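Local atomic coordinates of peptidase S8 and S53, subtilisin, kexin, sedolisin (PDB entry 4KG7), a protein that probably cleaves peptide bonds as a subtilisin-like serine endopeptidase, a mycosin (MycP3) associated with the ESX-3 type VII secretion system of Mycobacterium smegmatis. Residues R200-A214 with S250-G263. Sequence-based numbering, arbitrary orientation.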
loop_
_atom_site.group_PDB
_atom_site.type_symbol
_atom_site.label_atom_id
_atom_site.label_comp_id
_atom_site.label_asym_id
_atom_site.label_seq_id
_atom_site.Cartn_x
_atom_site.Cartn_y
_atom_site.Cartn_z
ATOM N N ARG A 200 -10.109 -3.546 12.110
ATOM C CA ARG A 200 -10.945 -2.747 12.985
ATOM C C ARG A 200 -10.214 -2.274 14.233
ATOM O O ARG A 200 -10.348 -1.131 14.635
ATOM C CB ARG A 200 -12.210 -3.517 13.369
ATOM C CG ARG A 200 -13.181 -2.710 14.206
ATOM C CD ARG A 200 -14.437 -3.487 14.521
ATOM N NE ARG A 200 -15.269 -2.840 15.536
ATOM C CZ ARG A 200 -15.065 -2.927 16.852
ATOM N NH1 ARG A 200 -14.018 -3.567 17.363
ATOM N NH2 ARG A 200 -15.898 -2.324 17.686
ATOM N N TYR A 201 -9.460 -3.164 14.868
ATOM C CA TYR A 201 -8.634 -2.799 16.027
ATOM C C TYR A 201 -7.669 -1.673 15.714
ATOM O O TYR A 201 -7.572 -0.660 16.422
ATOM C CB TYR A 201 -7.889 -4.031 16.517
ATOM C CG TYR A 201 -6.849 -3.770 17.580
ATOM C CD1 TYR A 201 -7.216 -3.504 18.877
ATOM C CD2 TYR A 201 -5.503 -3.750 17.261
ATOM C CE1 TYR A 201 -6.267 -3.256 19.846
ATOM C CE2 TYR A 201 -4.526 -3.534 18.219
ATOM C CZ TYR A 201 -4.920 -3.259 19.517
ATOM O OH TYR A 201 -4.018 -3.042 20.519
ATOM N N ALA A 202 -6.967 -1.819 14.598
ATOM C CA ALA A 202 -5.969 -0.836 14.213
ATOM C C ALA A 202 -6.616 0.485 13.820
ATOM O O ALA A 202 -6.096 1.536 14.148
ATOM C CB ALA A 202 -5.088 -1.361 13.081
ATOM N N ALA A 203 -7.745 0.420 13.102
ATOM C CA ALA A 203 -8.361 1.651 12.582
ATOM C C ALA A 203 -9.141 2.432 13.615
ATOM O O ALA A 203 -9.134 3.648 13.538
ATOM C CB ALA A 203 -9.237 1.364 11.390
ATOM N N LEU A 204 -9.770 1.752 14.561
ATOM C CA LEU A 204 -10.639 2.419 15.539
ATOM C C LEU A 204 -9.935 2.562 16.897
ATOM O O LEU A 204 -9.494 3.665 17.270
ATOM C CB LEU A 204 -11.998 1.691 15.614
ATOM C CG LEU A 204 -12.827 1.690 14.323
ATOM C CD1 LEU A 204 -14.221 1.154 14.624
ATOM C CD2 LEU A 204 -12.885 3.037 13.648
ATOM N N GLU A 205 -9.717 1.455 17.597
ATOM C CA GLU A 205 -9.117 1.533 18.913
ATOM C C GLU A 205 -7.743 2.175 18.854
ATOM O O GLU A 205 -7.420 3.014 19.713
ATOM C CB GLU A 205 -8.989 0.161 19.547
ATOM C CG GLU A 205 -8.324 0.221 20.917
ATOM C CD GLU A 205 -8.421 -1.054 21.721
ATOM O OE1 GLU A 205 -9.277 -1.911 21.405
ATOM O OE2 GLU A 205 -7.651 -1.195 22.710
ATOM N N LYS A 206 -6.926 1.808 17.855
ATOM C CA LYS A 206 -5.590 2.388 17.751
ATOM C C LYS A 206 -5.536 3.598 16.816
ATOM O O LYS A 206 -4.489 4.225 16.699
ATOM C CB LYS A 206 -4.562 1.345 17.351
ATOM C CG LYS A 206 -4.499 0.121 18.279
ATOM C CD LYS A 206 -4.130 0.450 19.712
ATOM C CE LYS A 206 -2.716 0.974 19.831
ATOM N NZ LYS A 206 -2.311 1.221 21.258
ATOM N N ASP A 207 -6.646 3.910 16.160
ATOM C CA ASP A 207 -6.799 5.171 15.434
ATOM C C ASP A 207 -5.795 5.347 14.307
ATOM O O ASP A 207 -5.373 6.473 14.015
ATOM C CB ASP A 207 -6.724 6.378 16.395
ATOM C CG ASP A 207 -7.191 7.691 15.739
ATOM O OD1 ASP A 207 -8.250 7.694 15.095
ATOM O OD2 ASP A 207 -6.493 8.714 15.912
ATOM N N ALA A 208 -5.432 4.249 13.638
ATOM C CA ALA A 208 -4.497 4.318 12.508
ATOM C C ALA A 208 -5.224 4.469 11.188
ATOM O O ALA A 208 -6.246 3.820 10.984
ATOM C CB ALA A 208 -3.632 3.071 12.479
ATOM N N VAL A 209 -4.689 5.318 10.310
ATOM C CA VAL A 209 -5.142 5.368 8.933
ATOM C C VAL A 209 -4.477 4.217 8.168
ATOM O O VAL A 209 -3.252 4.164 8.051
ATOM C CB VAL A 209 -4.761 6.705 8.267
ATOM C CG1 VAL A 209 -5.114 6.673 6.786
ATOM C CG2 VAL A 209 -5.497 7.839 8.942
ATOM N N ILE A 210 -5.300 3.313 7.639
ATOM C CA ILE A 210 -4.801 2.146 6.937
ATOM C C ILE A 210 -5.060 2.366 5.452
ATOM O O ILE A 210 -6.180 2.634 5.035
ATOM C CB ILE A 210 -5.493 0.845 7.383
ATOM C CG1 ILE A 210 -5.424 0.639 8.918
ATOM C CG2 ILE A 210 -4.915 -0.365 6.651
ATOM C CD1 ILE A 210 -6.318 -0.486 9.392
ATOM N N VAL A 211 -4.003 2.276 4.690
ATOM C CA VAL A 211 -4.013 2.523 3.252
ATOM C C VAL A 211 -3.567 1.259 2.547
ATOM O O VAL A 211 -2.523 0.702 2.879
ATOM C CB VAL A 211 -3.035 3.691 2.886
ATOM C CG1 VAL A 211 -3.036 3.996 1.403
ATOM C CG2 VAL A 211 -3.379 4.939 3.669
ATOM N N ALA A 212 -4.342 0.838 1.541
ATOM C CA ALA A 212 -4.071 -0.401 0.801
ATOM C C ALA A 212 -4.137 -0.177 -0.699
ATOM O O ALA A 212 -5.012 0.534 -1.193
ATOM C CB ALA A 212 -5.074 -1.490 1.214
ATOM N N ALA A 213 -3.242 -0.800 -1.450
ATOM C CA ALA A 213 -3.331 -0.798 -2.892
ATOM C C ALA A 213 -4.582 -1.524 -3.369
ATOM O O ALA A 213 -4.916 -2.579 -2.844
ATOM C CB ALA A 213 -2.097 -1.491 -3.467
ATOM N N ALA A 214 -5.276 -0.996 -4.390
ATOM C CA ALA A 214 -6.527 -1.623 -4.861
ATOM C C ALA A 214 -6.291 -2.918 -5.625
ATOM O O ALA A 214 -7.175 -3.761 -5.685
ATOM C CB ALA A 214 -7.285 -0.653 -5.745
ATOM N N SER A 250 -10.444 -8.050 -3.678
ATOM C CA SER A 250 -9.119 -7.518 -3.383
ATOM C C SER A 250 -8.969 -7.325 -1.875
ATOM O O SER A 250 -9.778 -6.652 -1.253
ATOM C CB SER A 250 -8.932 -6.187 -4.088
ATOM O OG SER A 250 -7.681 -5.608 -3.775
ATOM N N ILE A 251 -7.951 -7.958 -1.314
ATOM C CA ILE A 251 -7.715 -8.057 0.128
ATOM C C ILE A 251 -6.428 -7.298 0.468
ATOM O O ILE A 251 -5.371 -7.543 -0.127
ATOM C CB ILE A 251 -7.597 -9.542 0.542
ATOM C CG1 ILE A 251 -8.827 -10.361 0.097
ATOM C CG2 ILE A 251 -7.422 -9.677 2.032
ATOM C CD1 ILE A 251 -8.537 -11.824 -0.121
ATOM N N PRO A 252 -6.461 -6.419 1.493
ATOM C CA PRO A 252 -7.557 -6.102 2.401
ATOM C C PRO A 252 -8.496 -4.955 1.981
ATOM O O PRO A 252 -9.336 -4.527 2.777
ATOM C CB PRO A 252 -6.792 -5.727 3.670
ATOM C CG PRO A 252 -5.631 -4.952 3.136
ATOM C CD PRO A 252 -5.226 -5.709 1.891
ATOM N N SER A 253 -8.381 -4.471 0.748
ATOM C CA SER A 253 -9.222 -3.349 0.279
ATOM C C SER A 253 -10.701 -3.506 0.538
ATOM O O SER A 253 -11.388 -2.522 0.818
ATOM C CB SER A 253 -9.027 -3.090 -1.220
ATOM O OG SER A 253 -7.832 -2.386 -1.466
ATOM N N TRP A 254 -11.229 -4.718 0.415
ATOM C CA TRP A 254 -12.678 -4.863 0.556
ATOM C C TRP A 254 -13.174 -4.628 1.972
ATOM O O TRP A 254 -14.361 -4.455 2.172
ATOM C CB TRP A 254 -13.164 -6.165 -0.037
ATOM C CG TRP A 254 -12.986 -7.353 0.819
ATOM C CD1 TRP A 254 -11.902 -7.695 1.570
ATOM C CD2 TRP A 254 -13.942 -8.387 0.984
ATOM N NE1 TRP A 254 -12.135 -8.896 2.206
ATOM C CE2 TRP A 254 -13.377 -9.346 1.854
ATOM C CE3 TRP A 254 -15.222 -8.611 0.467
ATOM C CZ2 TRP A 254 -14.055 -10.508 2.227
ATOM C CZ3 TRP A 254 -15.909 -9.763 0.842
ATOM C CH2 TRP A 254 -15.319 -10.703 1.718
ATOM N N TRP A 255 -12.252 -4.538 2.937
ATOM C CA TRP A 255 -12.613 -4.285 4.335
ATOM C C TRP A 255 -12.913 -2.813 4.600
ATOM O O TRP A 255 -12.341 -2.191 5.486
ATOM C CB TRP A 255 -11.535 -4.853 5.297
ATOM C CG TRP A 255 -11.765 -6.282 5.612
ATOM C CD1 TRP A 255 -11.065 -7.374 5.159
ATOM C CD2 TRP A 255 -12.800 -6.788 6.438
ATOM N NE1 TRP A 255 -11.602 -8.526 5.689
ATOM C CE2 TRP A 255 -12.671 -8.193 6.479
ATOM C CE3 TRP A 255 -13.807 -6.180 7.186
ATOM C CZ2 TRP A 255 -13.550 -8.992 7.203
ATOM C CZ3 TRP A 255 -14.673 -6.974 7.915
ATOM C CH2 TRP A 255 -14.539 -8.359 7.920
ATOM N N GLN A 256 -13.913 -2.285 3.903
ATOM C CA GLN A 256 -14.479 -0.999 4.211
ATOM C C GLN A 256 -15.235 -1.125 5.546
ATOM O O GLN A 256 -15.858 -2.163 5.826
ATOM C CB GLN A 256 -15.406 -0.582 3.057
ATOM C CG GLN A 256 -14.666 -0.472 1.740
ATOM C CD GLN A 256 -13.525 0.498 1.825
ATOM O OE1 GLN A 256 -13.746 1.657 2.135
ATOM N NE2 GLN A 256 -12.304 0.008 1.688
ATOM N N PRO A 257 -15.194 -0.072 6.381
ATOM C CA PRO A 257 -14.596 1.248 6.190
ATOM C C PRO A 257 -13.188 1.420 6.737
ATOM O O PRO A 257 -12.656 2.527 6.728
ATOM C CB PRO A 257 -15.555 2.153 6.959
ATOM C CG PRO A 257 -15.909 1.317 8.123
ATOM C CD PRO A 257 -16.043 -0.086 7.582
ATOM N N TYR A 258 -12.566 0.340 7.180
ATOM C CA TYR A 258 -11.309 0.419 7.929
ATOM C C TYR A 258 -10.083 0.755 7.068
ATOM O O TYR A 258 -9.058 1.199 7.601
ATOM C CB TYR A 258 -11.067 -0.899 8.652
ATOM C CG TYR A 258 -12.284 -1.353 9.413
ATOM C CD1 TYR A 258 -12.864 -0.560 10.426
ATOM C CD2 TYR A 258 -12.886 -2.548 9.126
ATOM C CE1 TYR A 258 -14.005 -0.977 11.085
ATOM C CE2 TYR A 258 -14.007 -2.986 9.797
ATOM C CZ TYR A 258 -14.567 -2.202 10.787
ATOM O OH TYR A 258 -15.691 -2.679 11.427
ATOM N N VAL A 259 -10.192 0.498 5.762
ATOM C CA VAL A 259 -9.086 0.561 4.832
ATOM C C VAL A 259 -9.437 1.566 3.727
ATOM O O VAL A 259 -10.578 1.568 3.241
ATOM C CB VAL A 259 -8.850 -0.803 4.174
ATOM C CG1 VAL A 259 -7.783 -0.702 3.080
ATOM C CG2 VAL A 259 -8.487 -1.870 5.219
ATOM N N LEU A 260 -8.513 2.464 3.400
ATOM C CA LEU A 260 -8.626 3.388 2.285
ATOM C C LEU A 260 -7.921 2.692 1.143
ATOM O O LEU A 260 -6.694 2.533 1.157
ATOM C CB LEU A 260 -7.958 4.735 2.581
ATOM C CG LEU A 260 -7.944 5.767 1.446
ATOM C CD1 LEU A 260 -9.344 6.021 0.873
ATOM C CD2 LEU A 260 -7.308 7.044 2.003
ATOM N N SER A 261 -8.722 2.268 0.160
ATOM C CA SER A 261 -8.243 1.538 -1.010
ATOM C C SER A 261 -7.902 2.497 -2.151
ATOM O O SER A 261 -8.715 3.344 -2.523
ATOM C CB SER A 261 -9.298 0.507 -1.435
ATOM O OG SER A 261 -8.956 -0.126 -2.669
ATOM N N VAL A 262 -6.685 2.340 -2.683
ATOM C CA VAL A 262 -6.080 3.287 -3.573
ATOM C C VAL A 262 -5.853 2.721 -4.968
ATOM O O VAL A 262 -5.081 1.770 -5.143
ATOM C CB VAL A 262 -4.719 3.743 -3.017
ATOM C CG1 VAL A 262 -4.098 4.819 -3.879
ATOM C CG2 VAL A 262 -4.845 4.241 -1.608
ATOM N N GLY A 263 -6.524 3.329 -5.951
ATOM C CA GLY A 263 -6.280 3.023 -7.361
ATOM C C GLY A 263 -5.141 3.834 -7.935
ATOM O O GLY A 263 -4.653 4.759 -7.306
HETATM O O HOH W 1 -8.057 3.401 8.834
HETATM O O HOH W 2 -8.216 4.184 6.137
HETATM O O HOH W 3 -6.508 -4.855 -1.377
#
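The ring of Tyr258 lies between Arg200 and Pro257. Arg200 CB sits over one face, 3.9 Å from the ring centroid, in a CH-pi contact; Pro257 CD is centred over the opposite face. Leu204 CD1 meets the ring edge at CE1. With CG anti to the backbone N (chi1 -176°), the extended Arg200 chain runs on past the hydroxyl, and its guanidinium plane stands 85° to the ring.

Strands 209-213 and 259-263 pair in parallel. Leu260 N donates to Ile210 O at 2.9 Å, almost straight at 178°, and Ala212 N donates to Leu260 O. Val262 N and Ala214 N continue the pairing through Ala212 O and Val262 O. On one face Ala212 CB presses on Val259 CG1, tightly at 3.4 Å. On the face carrying Val211 and Leu260, Val211 CG1 meets Val262 CG2 at 3.5 Å; both side chains pack on helix 318-335.

Beyond the strand, Ser250 OG donates to Ala214 O at 2.7 Å, from above the carbonyl plane. Water 3 bridges Ala213 O, Ser250 OG and Ser253. At the other end, water 1 links Ala208 O, Ile210 N and Tyr258 O.

These are neighbouring strands of the parallel subtilisin-fold sheet; Ala213 lies near Ser319 and His104 of the predicted charge-relay triad.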